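Local structure of citrate lyase (Yersinia pestis, 3QLL) at residues A[44-49]-A[263-268]; A[222-227]-A[248-253]. The protein is a putative citrate lyase beta subunit of the HpcH/HpaI aldolase family that probably has lyase activity and binds magnesium. All blocks are in the same frame, centred on the assembly; numbering follows the deposited sequence.

Contact 1 of 2, residues A[44-49]-A[263-268]; sequences QTRSWL and TINTLF
Ser47 and Asn265 meet through a single hydrogen bond: the hydroxyl OG of Ser47 donates to OD1 of the Asn265 amide over 2.6 Å. The C=O...donor angle is 129° and the donor sits 16° from the carbonyl plane, so the oxygen is approached well to the side of its C=O bond. The same amide is stacked on Arg46. Its plane lies 13° from that of the guanidinium, and Asn265 CG rests 3.6 Å from Arg46 NH2, covering one guanidinium face while the two side chains cross at about a right angle. OD1 hangs over the same face, displaced toward the rim.

The aliphatic part of Arg46 has a different neighbour. Its CG lies 3.7 Å from CB of Phe268, the two side chains sliding past each other in opposite directions. From the residue before Asn265, CG2 of Ile264 reaches the backbone O of Arg46 at 3.4 Å and CB of Ser47 at 4.0 Å; with CG2 anti to the backbone N of Ile264, this methyl is the branch that meets Arg46 and Ser47.

A second shell holds the polar groups in place. Arg46 NE forms a salt bridge with Asp68 OD2, its strongest polar partner, and NH1 is hydrogen-bonded to Thr269 OG1; these two bonds probably help hold the guanidinium in its rotation. Ser47 OG also bonds to the backbone N of Asp68, so both residues are tied to the approach to strand 69-73.

The contact thus packs helix 261-267, which follows strand eight of the TIM-type barrel, against the start of strand one, 47-52. Phe268 touches Thr242 and Ser246 of helix 235-248 and Lys253, while the Trp48 side chain leaves the strand away from the helix and packs on Val69, Ile71 and Ala252 of the flanking strands.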
ATOM      1  N   GLN A  44       3.550 -24.623  10.511  1.00 65.77           N
ATOM      2  CA  GLN A  44       4.703 -25.167  11.210  1.00 79.31           C
ATOM      3  C   GLN A  44       6.006 -25.018  10.422  1.00 78.60           C
ATOM      4  O   GLN A  44       7.074 -24.929  11.018  1.00 75.32           O
ATOM      5  CB  GLN A  44       4.450 -26.620  11.561  1.00 84.37           C
ATOM      6  CG  GLN A  44       3.630 -26.749  12.821  1.00105.92           C
ATOM      7  CD  GLN A  44       2.871 -28.069  12.870  1.00117.27           C
ATOM      8  OE1 GLN A  44       3.020 -28.920  11.986  1.00120.12           O
ATOM      9  NE2 GLN A  44       2.021 -28.225  13.886  1.00117.31           N
ATOM     10  N   THR A  45       5.912 -25.063   9.096  1.00 73.80           N
ATOM     11  CA  THR A  45       7.086 -24.984   8.218  1.00 68.52           C
ATOM     12  C   THR A  45       7.766 -23.606   8.298  1.00 68.54           C
ATOM     13  O   THR A  45       7.089 -22.565   8.454  1.00 76.88           O
ATOM     14  CB  THR A  45       6.726 -25.269   6.734  1.00 50.14           C
ATOM     15  OG1 THR A  45       6.131 -24.126   6.124  1.00 52.82           O
ATOM     16  CG2 THR A  45       5.834 -26.516   6.620  1.00 54.71           C
ATOM     17  N   ARG A  46       9.092 -23.595   8.206  1.00 65.57           N
ATOM     18  CA  ARG A  46       9.879 -22.369   8.332  1.00 63.72           C
ATOM     19  C   ARG A  46      10.719 -22.169   7.067  1.00 56.86           C
ATOM     20  O   ARG A  46      10.938 -21.029   6.635  1.00 52.71           O
ATOM     21  CB  ARG A  46      10.807 -22.427   9.550  1.00 60.42           C
ATOM     22  CG  ARG A  46      10.117 -22.657  10.870  1.00 62.16           C
ATOM     23  CD  ARG A  46      11.022 -23.311  11.884  1.00 52.87           C
ATOM     24  NE  ARG A  46      11.548 -24.585  11.395  1.00 61.51           N
ATOM     25  CZ  ARG A  46      12.468 -25.318  12.031  1.00 66.46           C
ATOM     26  NH1 ARG A  46      12.973 -24.899  13.194  1.00 64.45           N
ATOM     27  NH2 ARG A  46      12.883 -26.465  11.501  1.00 52.25           N
ATOM     28  N   SER A  47      11.243 -23.275   6.534  1.00 52.80           N
ATOM     29  CA  SER A  47      12.143 -23.247   5.380  1.00 60.07           C
ATOM     30  C   SER A  47      11.617 -24.047   4.187  1.00 52.47           C
ATOM     31  O   SER A  47      11.264 -25.209   4.315  1.00 57.58           O
ATOM     32  CB  SER A  47      13.541 -23.779   5.769  1.00 56.09           C
ATOM     33  OG  SER A  47      13.448 -24.924   6.598  1.00 62.24           O
ATOM     34  N   TRP A  48      11.603 -23.420   3.034  1.00 50.94           N
ATOM     35  CA  TRP A  48      11.258 -24.088   1.789  1.00 54.93           C
ATOM     36  C   TRP A  48      12.429 -24.032   0.821  1.00 49.57           C
ATOM     37  O   TRP A  48      12.815 -22.955   0.370  1.00 46.34           O
ATOM     38  CB  TRP A  48      10.024 -23.435   1.148  1.00 47.29           C
ATOM     39  CG  TRP A  48       8.785 -23.619   1.957  1.00 56.14           C
ATOM     40  CD1 TRP A  48       8.562 -23.166   3.230  1.00 54.20           C
ATOM     41  CD2 TRP A  48       7.578 -24.260   1.546  1.00 56.26           C
ATOM     42  NE1 TRP A  48       7.308 -23.502   3.640  1.00 57.74           N
ATOM     43  CE2 TRP A  48       6.665 -24.158   2.625  1.00 59.08           C
ATOM     44  CE3 TRP A  48       7.166 -24.890   0.366  1.00 49.87           C
ATOM     45  CZ2 TRP A  48       5.372 -24.692   2.575  1.00 52.22           C
ATOM     46  CZ3 TRP A  48       5.882 -25.429   0.314  1.00 57.50           C
ATOM     47  CH2 TRP A  48       4.997 -25.322   1.408  1.00 59.66           C
ATOM     48  N   LEU A  49      12.989 -25.182   0.489  1.00 56.66           N
ATOM     49  CA  LEU A  49      14.200 -25.225  -0.337  1.00 56.86           C
ATOM     50  C   LEU A  49      13.895 -25.642  -1.756  1.00 62.40           C
ATOM     51  O   LEU A  49      13.422 -26.765  -1.988  1.00 62.68           O
ATOM     52  CB  LEU A  49      15.225 -26.167   0.260  1.00 45.60           C
ATOM     53  CG  LEU A  49      16.557 -26.289  -0.476  1.00 57.77           C
ATOM     54  CD1 LEU A  49      17.405 -24.987  -0.610  1.00 48.07           C
ATOM     55  CD2 LEU A  49      17.323 -27.381   0.243  1.00 59.81           C
ATOM     56  N   THR A 263      20.121 -20.916   9.070  1.00 57.77           N
ATOM     57  CA  THR A 263      19.825 -19.524   9.421  1.00 60.11           C
ATOM     58  C   THR A 263      18.317 -19.235   9.443  1.00 59.38           C
ATOM     59  O   THR A 263      17.804 -18.659  10.411  1.00 57.75           O
ATOM     60  CB  THR A 263      20.500 -18.556   8.421  1.00 61.80           C
ATOM     61  OG1 THR A 263      21.935 -18.738   8.469  1.00 62.89           O
ATOM     62  CG2 THR A 263      20.193 -17.139   8.773  1.00 50.95           C
ATOM     63  N   ILE A 264      17.614 -19.689   8.413  1.00 50.79           N
ATOM     64  CA  ILE A 264      16.191 -19.450   8.287  1.00 51.18           C
ATOM     65  C   ILE A 264      15.432 -20.224   9.386  1.00 62.38           C
ATOM     66  O   ILE A 264      14.512 -19.689  10.025  1.00 67.02           O
ATOM     67  CB  ILE A 264      15.671 -19.855   6.902  1.00 49.82           C
ATOM     68  CG1 ILE A 264      16.154 -18.866   5.832  1.00 62.78           C
ATOM     69  CG2 ILE A 264      14.160 -19.966   6.920  1.00 43.75           C
ATOM     70  CD1 ILE A 264      15.880 -19.328   4.381  1.00 59.18           C
ATOM     71  N   ASN A 265      15.798 -21.486   9.594  1.00 58.75           N
ATOM     72  CA  ASN A 265      15.194 -22.286  10.651  1.00 62.68           C
ATOM     73  C   ASN A 265      15.283 -21.674  12.030  1.00 65.22           C
ATOM     74  O   ASN A 265      14.281 -21.524  12.734  1.00 68.87           O
ATOM     75  CB  ASN A 265      15.802 -23.687  10.673  1.00 60.71           C
ATOM     76  CG  ASN A 265      15.263 -24.545   9.554  1.00 67.15           C
ATOM     77  OD1 ASN A 265      14.261 -24.190   8.937  1.00 66.63           O
ATOM     78  ND2 ASN A 265      15.886 -25.685   9.308  1.00 70.12           N
ATOM     79  N   THR A 266      16.489 -21.275  12.384  1.00 66.25           N
ATOM     80  CA  THR A 266      16.754 -20.698  13.685  1.00 71.00           C
ATOM     81  C   THR A 266      15.954 -19.435  13.948  1.00 73.72           C
ATOM     82  O   THR A 266      15.352 -19.301  15.012  1.00 76.15           O
ATOM     83  CB  THR A 266      18.248 -20.382  13.857  1.00 70.25           C
ATOM     84  OG1 THR A 266      19.008 -21.569  13.629  1.00 74.46           O
ATOM     85  CG2 THR A 266      18.506 -19.843  15.249  1.00 66.57           C
ATOM     86  N   LEU A 267      15.952 -18.526  12.971  1.00 71.70           N
ATOM     87  CA  LEU A 267      15.322 -17.209  13.117  1.00 70.86           C
ATOM     88  C   LEU A 267      13.774 -17.275  13.182  1.00 62.84           C
ATOM     89  O   LEU A 267      13.130 -16.390  13.749  1.00 69.82           O
ATOM     90  CB  LEU A 267      15.781 -16.253  11.988  1.00 59.12           C
ATOM     91  CG  LEU A 267      17.258 -15.799  12.083  1.00 56.81           C
ATOM     92  CD1 LEU A 267      17.668 -14.871  10.941  1.00 55.80           C
ATOM     93  CD2 LEU A 267      17.539 -15.122  13.405  1.00 57.66           C
ATOM     94  N   PHE A 268      13.205 -18.340  12.625  1.00 55.49           N
ATOM     95  CA  PHE A 268      11.763 -18.591  12.661  1.00 59.22           C
ATOM     96  C   PHE A 268      11.407 -19.576  13.800  1.00 71.62           C
ATOM     97  O   PHE A 268      10.306 -20.141  13.830  1.00 72.19           O
ATOM     98  CB  PHE A 268      11.264 -19.128  11.324  1.00 51.50           C
ATOM     99  CG  PHE A 268      10.952 -18.067  10.300  1.00 54.25           C
ATOM    100  CD1 PHE A 268       9.915 -17.153  10.501  1.00 60.35           C
ATOM    101  CD2 PHE A 268      11.625 -18.040   9.108  1.00 46.86           C
ATOM    102  CE1 PHE A 268       9.585 -16.204   9.507  1.00 56.30           C
ATOM    103  CE2 PHE A 268      11.314 -17.106   8.119  1.00 48.68           C
ATOM    104  CZ  PHE A 268      10.293 -16.192   8.311  1.00 51.20           C
TER

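Contact 2 of 2, residues A[222-227]-A[248-253]; sequences IPAIDA and FGFSAK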
ATOM      1  N   ILE A 222      -3.836 -18.585   5.997  1.00 43.59           N
ATOM      2  CA  ILE A 222      -2.671 -19.291   5.434  1.00 46.50           C
ATOM      3  C   ILE A 222      -1.368 -18.524   5.677  1.00 44.17           C
ATOM      4  O   ILE A 222      -1.358 -17.291   5.738  1.00 43.62           O
ATOM      5  CB  ILE A 222      -2.839 -19.550   3.879  1.00 53.02           C
ATOM      6  CG1 ILE A 222      -2.867 -18.224   3.104  1.00 45.95           C
ATOM      7  CG2 ILE A 222      -4.090 -20.422   3.574  1.00 43.44           C
ATOM      8  CD1 ILE A 222      -3.241 -18.364   1.640  1.00 52.04           C
ATOM      9  N   PRO A 223      -0.239 -19.250   5.729  1.00 46.21           N
ATOM     10  CA  PRO A 223       1.043 -18.577   5.937  1.00 36.91           C
ATOM     11  C   PRO A 223       1.505 -17.857   4.681  1.00 42.34           C
ATOM     12  O   PRO A 223       1.179 -18.297   3.552  1.00 51.75           O
ATOM     13  CB  PRO A 223       2.002 -19.711   6.254  1.00 42.78           C
ATOM     14  CG  PRO A 223       1.399 -20.902   5.640  1.00 45.63           C
ATOM     15  CD  PRO A 223      -0.086 -20.702   5.591  1.00 42.36           C
ATOM     16  N   ALA A 224       2.188 -16.727   4.879  1.00 45.99           N
ATOM     17  CA  ALA A 224       2.931 -16.045   3.822  1.00 38.63           C
ATOM     18  C   ALA A 224       4.360 -16.549   3.844  1.00 43.19           C
ATOM     19  O   ALA A 224       4.982 -16.648   4.911  1.00 38.70           O
ATOM     20  CB  ALA A 224       2.900 -14.569   4.030  1.00 39.75           C
ATOM     21  N   ILE A 225       4.864 -16.943   2.687  1.00 43.45           N
ATOM     22  CA  ILE A 225       6.228 -17.412   2.618  1.00 50.30           C
ATOM     23  C   ILE A 225       7.118 -16.457   1.851  1.00 50.85           C
ATOM     24  O   ILE A 225       6.911 -16.248   0.657  1.00 43.98           O
ATOM     25  CB  ILE A 225       6.301 -18.790   1.972  1.00 61.33           C
ATOM     26  CG1 ILE A 225       5.360 -19.757   2.703  1.00 54.50           C
ATOM     27  CG2 ILE A 225       7.745 -19.293   1.976  1.00 65.37           C
ATOM     28  CD1 ILE A 225       4.971 -20.947   1.879  1.00 56.79           C
ATOM     29  N   ASP A 226       8.143 -15.930   2.523  1.00 37.88           N
ATOM     30  CA  ASP A 226       9.013 -14.956   1.887  1.00 40.75           C
ATOM     31  C   ASP A 226       9.865 -15.558   0.753  1.00 51.13           C
ATOM     32  O   ASP A 226      10.199 -16.769   0.747  1.00 48.47           O
ATOM     33  CB  ASP A 226       9.912 -14.263   2.920  1.00 47.84           C
ATOM     34  CG  ASP A 226      10.575 -12.995   2.364  1.00 51.65           C
ATOM     35  OD1 ASP A 226      10.031 -12.380   1.397  1.00 44.06           O
ATOM     36  OD2 ASP A 226      11.630 -12.609   2.912  1.00 52.24           O
ATOM     37  N   ALA A 227      10.200 -14.662  -0.179  1.00 39.97           N
ATOM     38  CA  ALA A 227      11.104 -14.907  -1.276  1.00 45.44           C
ATOM     39  C   ALA A 227      12.448 -15.413  -0.786  1.00 49.01           C
ATOM     40  O   ALA A 227      12.843 -15.141   0.349  1.00 52.78           O
ATOM     41  CB  ALA A 227      11.276 -13.635  -2.103  1.00 33.29           C
ATOM     42  N   PHE A 248       7.223  -8.504   9.522  1.00 41.40           N
ATOM     43  CA  PHE A 248       6.105  -8.180   8.635  1.00 53.46           C
ATOM     44  C   PHE A 248       4.908  -9.139   8.788  1.00 52.97           C
ATOM     45  O   PHE A 248       3.761  -8.758   8.496  1.00 47.21           O
ATOM     46  CB  PHE A 248       6.584  -8.161   7.176  1.00 44.41           C
ATOM     47  CG  PHE A 248       6.736  -6.819   6.611  1.00 39.94           C
ATOM     48  CD1 PHE A 248       7.417  -5.827   7.314  1.00 49.84           C
ATOM     49  CD2 PHE A 248       6.193  -6.507   5.369  1.00 44.63           C
ATOM     50  CE1 PHE A 248       7.568  -4.560   6.788  1.00 49.36           C
ATOM     51  CE2 PHE A 248       6.332  -5.234   4.829  1.00 46.58           C
ATOM     52  CZ  PHE A 248       7.022  -4.257   5.544  1.00 54.07           C
ATOM     53  N   GLY A 249       5.181 -10.339   9.329  1.00 54.90           N
ATOM     54  CA  GLY A 249       4.177 -11.386   9.486  1.00 50.02           C
ATOM     55  C   GLY A 249       4.285 -12.635   8.612  1.00 45.12           C
ATOM     56  O   GLY A 249       3.398 -13.461   8.616  1.00 55.64           O
ATOM     57  N   PHE A 250       5.328 -12.729   7.803  1.00 38.26           N
ATOM     58  CA  PHE A 250       5.742 -13.982   7.145  1.00 37.27           C
ATOM     59  C   PHE A 250       6.055 -15.077   8.190  1.00 53.16           C
ATOM     60  O   PHE A 250       6.597 -14.779   9.264  1.00 51.35           O
ATOM     61  CB  PHE A 250       6.988 -13.762   6.250  1.00 43.75           C
ATOM     62  CG  PHE A 250       6.707 -12.995   4.979  1.00 46.00           C
ATOM     63  CD1 PHE A 250       6.279 -13.649   3.829  1.00 46.23           C
ATOM     64  CD2 PHE A 250       6.817 -11.616   4.950  1.00 39.86           C
ATOM     65  CE1 PHE A 250       5.996 -12.936   2.669  1.00 42.17           C
ATOM     66  CE2 PHE A 250       6.540 -10.898   3.812  1.00 44.65           C
ATOM     67  CZ  PHE A 250       6.134 -11.552   2.664  1.00 44.05           C
ATOM     68  N   SER A 251       5.677 -16.322   7.881  1.00 48.98           N
ATOM     69  CA  SER A 251       5.831 -17.439   8.808  1.00 48.65           C
ATOM     70  C   SER A 251       6.988 -18.284   8.360  1.00 57.54           C
ATOM     71  O   SER A 251       7.432 -19.169   9.095  1.00 54.55           O
ATOM     72  CB  SER A 251       4.560 -18.316   8.815  1.00 44.91           C
ATOM     73  OG  SER A 251       3.404 -17.545   9.106  1.00 72.58           O
ATOM     74  N   ALA A 252       7.445 -18.047   7.134  1.00 46.58           N
ATOM     75  CA  ALA A 252       8.486 -18.877   6.560  1.00 46.16           C
ATOM     76  C   ALA A 252       9.184 -18.137   5.460  1.00 48.50           C
ATOM     77  O   ALA A 252       8.685 -17.139   4.977  1.00 46.01           O
ATOM     78  CB  ALA A 252       7.919 -20.185   6.049  1.00 43.34           C
ATOM     79  N   LYS A 253      10.289 -18.695   4.998  1.00 44.68           N
ATOM     80  CA  LYS A 253      11.056 -18.084   3.933  1.00 50.63           C
ATOM     81  C   LYS A 253      11.680 -19.162   3.021  1.00 55.75           C
ATOM     82  O   LYS A 253      12.194 -20.181   3.499  1.00 50.76           O
ATOM     83  CB  LYS A 253      12.148 -17.169   4.524  1.00 50.87           C
ATOM     84  CG  LYS A 253      13.025 -16.440   3.526  1.00 44.04           C
ATOM     85  CD  LYS A 253      13.929 -15.416   4.237  1.00 52.90           C
ATOM     86  CE  LYS A 253      14.802 -14.626   3.245  1.00 51.07           C
ATOM     87  NZ  LYS A 253      14.010 -13.726   2.356  1.00 44.61           N
TER
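Asp226 and Lys253 run side by side and point the same way from neighbouring parallel strands, the seventh and eighth of a TIM-type beta/alpha barrel, joined through helix 235-248 in a beta-alpha-beta crossover. The lysine is extended up to its last torsion, where it bends (chi4 67°) and brings NZ within 2.7 Å of Asp226 OD2 in a salt bridge. NZ meets OD2 from above the carboxylate plane, 56° out of it. NZ is also held by a salt bridge to Glu241 OE1 of helix 235-248, and Asp226 OD1 by one to Arg210 NE; the buried charges therefore probably balance one another.

Phe250 lies across the base of the aspartate. Asp226 CB sits over one ring face in a CH-pi contact, 4.1 Å from the centroid of the Phe250 ring, and the carboxylate is turned 42° from the ring plane. Ala224 CB lies on the other side of the ring, 3.5 Å from Phe250 CD1, while Ala224 O sits at its edge, near the plane. On the opposite face of the sheet, Ile225 CG2 packs loosely against the methyl of Ala252.

Two backbone bonds set this register: Ser251 N to Ala224 O, and Asp226 N to Ala252 O at 2.8 Å. The side chain of Ala227 is about 9 Å from those of Glu165 and of Asp192, predicted to bind magnesium. The carbonyl O of Ala227 receives a further bond from Lys253 NZ, also 2.7 Å long.

From the N terminus the chain enters the barrel at strand 47-52, passes through six more strands to 224-226, runs through helix 235-248 and returns as strand 252-255 before turning into helix 261-267. Contact 2 closes the short loop of that last crossover; contact 1 closes the long one, joining the start of the barrel to the helix after its final strand, so contact 2 is nested inside it. Their centres are 10 Å apart and they touch directly: Arg46 O lies 2.9 Å from Lys253 N, a probable hydrogen bond between the residue just before the first strand and the last strand. Together they tie strands seven, eight and one at the closure of the barrel.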